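Local atomic coordinates of arginine 3rd transport system periplasmic binding protein (Legionella pneumophila subsp. pneumophila str. Philadelphia 1, PDB entry 3KZG), a protein that probably captures arginine in the periplasm and delivers it to an ABC-type uptake system. Residues S10-V18 and D158-M166. Sequence-based numbering, arbitrary orientation.
Sequences SKFNPPFEV and DYEAAKYWM
P14 is the wedge of this contact: its CB sits over one face of the Y164 ring, a CH-pi contact 3.7 Å from the ring centroid, while CG also reaches W165 CZ2. P14 CD, further round the same ring, lies over the centre of the F12 ring. F12 then meets the indole rim to rim, CE2 to W165 CZ2 at 3.4 Å, with planes 64° apart. After a cis peptide bond, P15 CD packs on Y164 CB; P15, Y164 and E160 form the more open edge.

Towards D158 the contact stays buried but is less closely packed, bridged by two ordered waters. With CG anti to the backbone N (chi1 -176°), N13 extends its amide to D158, and ND2 donates to OD2 at 3.0 Å. One water joins N13 OD1 to D158 OD2; a second links N13 OD1 and P14 O with W165 NE1. D158 OD1 is taken by Y121 OH.

Apart from this network, F16 CZ meets E160 CB at 3.9 Å, its ring edge-to-face with Y193.

The contact joins the two lobes of this periplasmic binding fold across their cleft, consistent with a closed-like state: the loop after strand 4-13 packs along helix 159-166, from D158 to W165, flanked by Q141 and L144 of helix 140-148 and Y180 of strand 180-188.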
ATOM      1  N   SER A  10      -8.079  -0.217 -33.664  1.00 25.01           N
ATOM      2  CA  SER A  10      -7.620  -1.093 -34.737  1.00 22.97           C
ATOM      3  C   SER A  10      -8.307  -2.450 -34.682  1.00 22.19           C
ATOM      4  O   SER A  10      -8.994  -2.772 -33.710  1.00 20.41           O
ATOM      5  CB  SER A  10      -6.102  -1.277 -34.682  1.00 22.34           C
ATOM      6  OG  SER A  10      -5.722  -2.024 -33.550  1.00 24.26           O
ATOM      7  N   LYS A  11      -8.108  -3.242 -35.731  1.00 21.36           N
ATOM      8  CA  LYS A  11      -8.725  -4.559 -35.823  1.00 22.05           C
ATOM      9  C   LYS A  11      -7.961  -5.707 -35.179  1.00 20.92           C
ATOM     10  O   LYS A  11      -8.566  -6.675 -34.732  1.00 23.05           O
ATOM     11  CB  LYS A  11      -8.997  -4.905 -37.292  1.00 23.12           C
ATOM     12  CG  LYS A  11     -10.243  -4.242 -37.854  1.00 25.60           C
ATOM     13  CD  LYS A  11     -10.430  -4.552 -39.328  1.00 27.18           C
ATOM     14  CE  LYS A  11     -11.797  -4.084 -39.817  1.00 30.20           C
ATOM     15  NZ  LYS A  11     -11.942  -4.218 -41.294  1.00 30.29           N
ATOM     16  N   PHE A  12      -6.640  -5.618 -35.122  1.00 21.34           N
ATOM     17  CA  PHE A  12      -5.886  -6.715 -34.541  1.00 21.37           C
ATOM     18  C   PHE A  12      -4.497  -6.324 -34.050  1.00 21.11           C
ATOM     19  O   PHE A  12      -3.587  -6.041 -34.837  1.00 19.89           O
ATOM     20  CB  PHE A  12      -5.774  -7.852 -35.567  1.00 20.55           C
ATOM     21  CG  PHE A  12      -5.247  -9.139 -34.998  1.00 20.63           C
ATOM     22  CD1 PHE A  12      -5.978  -9.848 -34.047  1.00 21.30           C
ATOM     23  CD2 PHE A  12      -4.014  -9.640 -35.404  1.00 21.31           C
ATOM     24  CE1 PHE A  12      -5.486 -11.039 -33.508  1.00 20.78           C
ATOM     25  CE2 PHE A  12      -3.512 -10.828 -34.872  1.00 19.51           C
ATOM     26  CZ  PHE A  12      -4.251 -11.530 -33.921  1.00 19.21           C
ATOM     27  N   ASN A  13      -4.342  -6.294 -32.735  1.00 22.29           N
ATOM     28  CA  ASN A  13      -3.051  -5.983 -32.142  1.00 21.85           C
ATOM     29  C   ASN A  13      -3.099  -6.322 -30.667  1.00 21.27           C
ATOM     30  O   ASN A  13      -2.908  -5.462 -29.811  1.00 21.28           O
ATOM     31  CB  ASN A  13      -2.680  -4.511 -32.334  1.00 21.98           C
ATOM     32  CG  ASN A  13      -1.291  -4.189 -31.795  1.00 22.72           C
ATOM     33  OD1 ASN A  13      -0.355  -4.978 -31.951  1.00 22.63           O
ATOM     34  ND2 ASN A  13      -1.150  -3.022 -31.167  1.00 17.55           N
ATOM     35  N   PRO A  14      -3.379  -7.594 -30.354  1.00 19.82           N
ATOM     36  CA  PRO A  14      -3.439  -8.020 -28.956  1.00 18.00           C
ATOM     37  C   PRO A  14      -2.117  -7.639 -28.295  1.00 16.39           C
ATOM     38  O   PRO A  14      -1.081  -7.588 -28.961  1.00 16.29           O
ATOM     39  CB  PRO A  14      -3.638  -9.534 -29.068  1.00 19.20           C
ATOM     40  CG  PRO A  14      -2.974  -9.870 -30.387  1.00 19.40           C
ATOM     41  CD  PRO A  14      -3.451  -8.748 -31.267  1.00 19.69           C
ATOM     42  N   PRO A  15      -2.126  -7.385 -26.977  1.00 14.09           N
ATOM     43  CA  PRO A  15      -3.280  -7.435 -26.077  1.00 13.55           C
ATOM     44  C   PRO A  15      -4.078  -6.136 -25.964  1.00 13.49           C
ATOM     45  O   PRO A  15      -4.897  -6.005 -25.059  1.00 15.47           O
ATOM     46  CB  PRO A  15      -2.641  -7.802 -24.748  1.00 12.53           C
ATOM     47  CG  PRO A  15      -1.394  -6.982 -24.789  1.00 13.12           C
ATOM     48  CD  PRO A  15      -0.880  -7.202 -26.206  1.00 14.93           C
ATOM     49  N   PHE A  16      -3.836  -5.182 -26.864  1.00 14.20           N
ATOM     50  CA  PHE A  16      -4.544  -3.895 -26.825  1.00 15.91           C
ATOM     51  C   PHE A  16      -5.994  -4.006 -27.307  1.00 15.82           C
ATOM     52  O   PHE A  16      -6.918  -3.529 -26.650  1.00 15.07           O
ATOM     53  CB  PHE A  16      -3.765  -2.859 -27.639  1.00 16.34           C
ATOM     54  CG  PHE A  16      -2.405  -2.568 -27.077  1.00 17.85           C
ATOM     55  CD1 PHE A  16      -2.259  -1.715 -25.987  1.00 18.29           C
ATOM     56  CD2 PHE A  16      -1.273  -3.197 -27.593  1.00 18.48           C
ATOM     57  CE1 PHE A  16      -1.002  -1.491 -25.415  1.00 19.15           C
ATOM     58  CE2 PHE A  16      -0.012  -2.982 -27.029  1.00 17.48           C
ATOM     59  CZ  PHE A  16       0.119  -2.124 -25.935  1.00 18.45           C
ATOM     60  N   GLU A  17      -6.190  -4.624 -28.464  1.00 16.14           N
ATOM     61  CA  GLU A  17      -7.535  -4.848 -28.981  1.00 17.24           C
ATOM     62  C   GLU A  17      -7.523  -5.867 -30.106  1.00 17.07           C
ATOM     63  O   GLU A  17      -6.542  -6.011 -30.829  1.00 17.12           O
ATOM     64  CB  GLU A  17      -8.197  -3.556 -29.481  1.00 14.67           C
ATOM     65  CG  GLU A  17      -7.532  -2.903 -30.671  1.00 15.22           C
ATOM     66  CD  GLU A  17      -6.576  -1.816 -30.257  1.00 15.60           C
ATOM     67  OE1 GLU A  17      -6.620  -1.431 -29.072  1.00 15.92           O
ATOM     68  OE2 GLU A  17      -5.794  -1.341 -31.109  1.00 19.07           O
ATOM     69  N   VAL A  18      -8.637  -6.572 -30.231  1.00 19.34           N
ATOM     70  CA  VAL A  18      -8.820  -7.575 -31.261  1.00 22.15           C
ATOM     71  C   VAL A  18     -10.292  -7.547 -31.659  1.00 22.14           C
ATOM     72  O   VAL A  18     -11.185  -7.630 -30.811  1.00 21.81           O
ATOM     73  CB  VAL A  18      -8.489  -8.969 -30.736  1.00 23.21           C
ATOM     74  CG1 VAL A  18      -6.997  -9.123 -30.497  1.00 22.63           C
ATOM     75  CG2 VAL A  18      -9.223  -9.169 -29.464  1.00 26.30           C
ATOM     76  N   ASP A 158       5.029  -3.103 -30.953  1.00 17.38           N
ATOM     77  CA  ASP A 158       4.831  -2.691 -29.567  1.00 16.32           C
ATOM     78  C   ASP A 158       5.415  -3.764 -28.638  1.00 17.09           C
ATOM     79  O   ASP A 158       5.287  -4.966 -28.903  1.00 18.90           O
ATOM     80  CB  ASP A 158       3.338  -2.518 -29.257  1.00 16.60           C
ATOM     81  CG  ASP A 158       2.643  -1.530 -30.192  1.00 19.20           C
ATOM     82  OD1 ASP A 158       3.093  -0.370 -30.295  1.00 19.31           O
ATOM     83  OD2 ASP A 158       1.633  -1.915 -30.818  1.00 19.65           O
ATOM     84  N   TYR A 159       6.047  -3.327 -27.555  1.00 15.57           N
ATOM     85  CA  TYR A 159       6.642  -4.237 -26.583  1.00 14.72           C
ATOM     86  C   TYR A 159       5.641  -5.245 -26.003  1.00 14.89           C
ATOM     87  O   TYR A 159       5.917  -6.448 -25.988  1.00 13.92           O
ATOM     88  CB  TYR A 159       7.289  -3.439 -25.446  1.00 18.26           C
ATOM     89  CG  TYR A 159       7.771  -4.301 -24.300  1.00 20.58           C
ATOM     90  CD1 TYR A 159       8.821  -5.203 -24.476  1.00 21.19           C
ATOM     91  CD2 TYR A 159       7.153  -4.242 -23.051  1.00 20.14           C
ATOM     92  CE1 TYR A 159       9.243  -6.034 -23.442  1.00 24.25           C
ATOM     93  CE2 TYR A 159       7.565  -5.070 -22.005  1.00 23.42           C
ATOM     94  CZ  TYR A 159       8.610  -5.963 -22.209  1.00 24.42           C
ATOM     95  OH  TYR A 159       9.015  -6.795 -21.194  1.00 26.42           O
ATOM     96  N   GLU A 160       4.488  -4.768 -25.527  1.00 13.61           N
ATOM     97  CA  GLU A 160       3.492  -5.674 -24.955  1.00 15.24           C
ATOM     98  C   GLU A 160       2.889  -6.598 -26.014  1.00 15.54           C
ATOM     99  O   GLU A 160       2.399  -7.683 -25.688  1.00 14.82           O
ATOM    100  CB  GLU A 160       2.357  -4.909 -24.262  1.00 15.72           C
ATOM    101  CG  GLU A 160       2.737  -4.171 -22.981  1.00 18.23           C
ATOM    102  CD  GLU A 160       3.406  -5.055 -21.942  1.00 19.80           C
ATOM    103  OE1 GLU A 160       3.173  -6.280 -21.946  1.00 21.94           O
ATOM    104  OE2 GLU A 160       4.163  -4.515 -21.111  1.00 20.99           O
ATOM    105  N   ALA A 161       2.904  -6.163 -27.271  1.00 15.53           N
ATOM    106  CA  ALA A 161       2.380  -6.983 -28.363  1.00 16.89           C
ATOM    107  C   ALA A 161       3.384  -8.098 -28.640  1.00 16.98           C
ATOM    108  O   ALA A 161       3.005  -9.235 -28.911  1.00 17.60           O
ATOM    109  CB  ALA A 161       2.179  -6.138 -29.626  1.00 14.80           C
ATOM    110  N   ALA A 162       4.667  -7.757 -28.576  1.00 15.26           N
ATOM    111  CA  ALA A 162       5.737  -8.725 -28.810  1.00 17.95           C
ATOM    112  C   ALA A 162       5.723  -9.802 -27.733  1.00 17.76           C
ATOM    113  O   ALA A 162       5.844 -10.991 -28.031  1.00 18.96           O
ATOM    114  CB  ALA A 162       7.095  -8.023 -28.828  1.00 15.28           C
ATOM    115  N   LYS A 163       5.571  -9.382 -26.482  1.00 20.01           N
ATOM    116  CA  LYS A 163       5.529 -10.317 -25.365  1.00 23.04           C
ATOM    117  C   LYS A 163       4.311 -11.226 -25.478  1.00 22.26           C
ATOM    118  O   LYS A 163       4.382 -12.416 -25.174  1.00 21.56           O
ATOM    119  CB  LYS A 163       5.479  -9.565 -24.033  1.00 27.48           C
ATOM    120  CG  LYS A 163       6.805  -8.975 -23.599  1.00 31.74           C
ATOM    121  CD  LYS A 163       6.802  -8.728 -22.100  1.00 37.65           C
ATOM    122  CE  LYS A 163       6.602 -10.029 -21.333  1.00 38.91           C
ATOM    123  NZ  LYS A 163       6.560  -9.797 -19.862  1.00 41.56           N
ATOM    124  N   TYR A 164       3.191 -10.652 -25.908  1.00 20.60           N
ATOM    125  CA  TYR A 164       1.963 -11.417 -26.079  1.00 19.90           C
ATOM    126  C   TYR A 164       2.208 -12.584 -27.040  1.00 20.19           C
ATOM    127  O   TYR A 164       1.947 -13.740 -26.714  1.00 19.59           O
ATOM    128  CB  TYR A 164       0.861 -10.519 -26.650  1.00 20.40           C
ATOM    129  CG  TYR A 164      -0.364 -11.281 -27.083  1.00 20.38           C
ATOM    130  CD1 TYR A 164      -1.363 -11.607 -26.169  1.00 19.24           C
ATOM    131  CD2 TYR A 164      -0.502 -11.724 -28.400  1.00 17.67           C
ATOM    132  CE1 TYR A 164      -2.470 -12.358 -26.552  1.00 20.07           C
ATOM    133  CE2 TYR A 164      -1.606 -12.479 -28.791  1.00 20.77           C
ATOM    134  CZ  TYR A 164      -2.583 -12.792 -27.858  1.00 19.89           C
ATOM    135  OH  TYR A 164      -3.665 -13.555 -28.215  1.00 22.65           O
ATOM    136  N   TRP A 165       2.718 -12.265 -28.223  1.00 21.37           N
ATOM    137  CA  TRP A 165       2.973 -13.273 -29.234  1.00 23.95           C
ATOM    138  C   TRP A 165       3.956 -14.352 -28.821  1.00 26.55           C
ATOM    139  O   TRP A 165       3.755 -15.526 -29.127  1.00 25.76           O
ATOM    140  CB  TRP A 165       3.432 -12.611 -30.536  1.00 24.10           C
ATOM    141  CG  TRP A 165       2.309 -11.915 -31.222  1.00 24.96           C
ATOM    142  CD1 TRP A 165       2.116 -10.567 -31.327  1.00 25.26           C
ATOM    143  CD2 TRP A 165       1.164 -12.531 -31.820  1.00 24.94           C
ATOM    144  NE1 TRP A 165       0.919 -10.306 -31.950  1.00 25.01           N
ATOM    145  CE2 TRP A 165       0.314 -11.496 -32.262  1.00 24.41           C
ATOM    146  CE3 TRP A 165       0.774 -13.864 -32.025  1.00 26.18           C
ATOM    147  CZ2 TRP A 165      -0.905 -11.748 -32.895  1.00 23.31           C
ATOM    148  CZ3 TRP A 165      -0.445 -14.116 -32.658  1.00 24.19           C
ATOM    149  CH2 TRP A 165      -1.266 -13.061 -33.084  1.00 23.32           C
HETATM  150  N   MSE A 166       5.018 -13.979 -28.122  1.00 27.38           N
HETATM  151  CA  MSE A 166       5.964 -15.000 -27.727  1.00 30.52           C
HETATM  152  C   MSE A 166       5.383 -15.951 -26.692  1.00 28.77           C
HETATM  153  O   MSE A 166       5.829 -17.088 -26.570  1.00 28.21           O
HETATM  154  CB  MSE A 166       7.238 -14.385 -27.187  1.00 35.77           C
HETATM  155  CG  MSE A 166       8.242 -15.446 -26.834  1.00 43.30           C
HETATM  156 SE   MSE A 166       9.874 -14.657 -26.323  1.00 50.31          SE
HETATM  157  CE  MSE A 166       9.466 -14.304 -24.457  1.00 47.39           C
TER
HETATM  158  O   HOH W   1       2.205  -4.093 -32.414  1.00 18.73           O
HETATM  159  O   HOH W   2      -0.405  -7.796 -31.572  1.00 20.65           O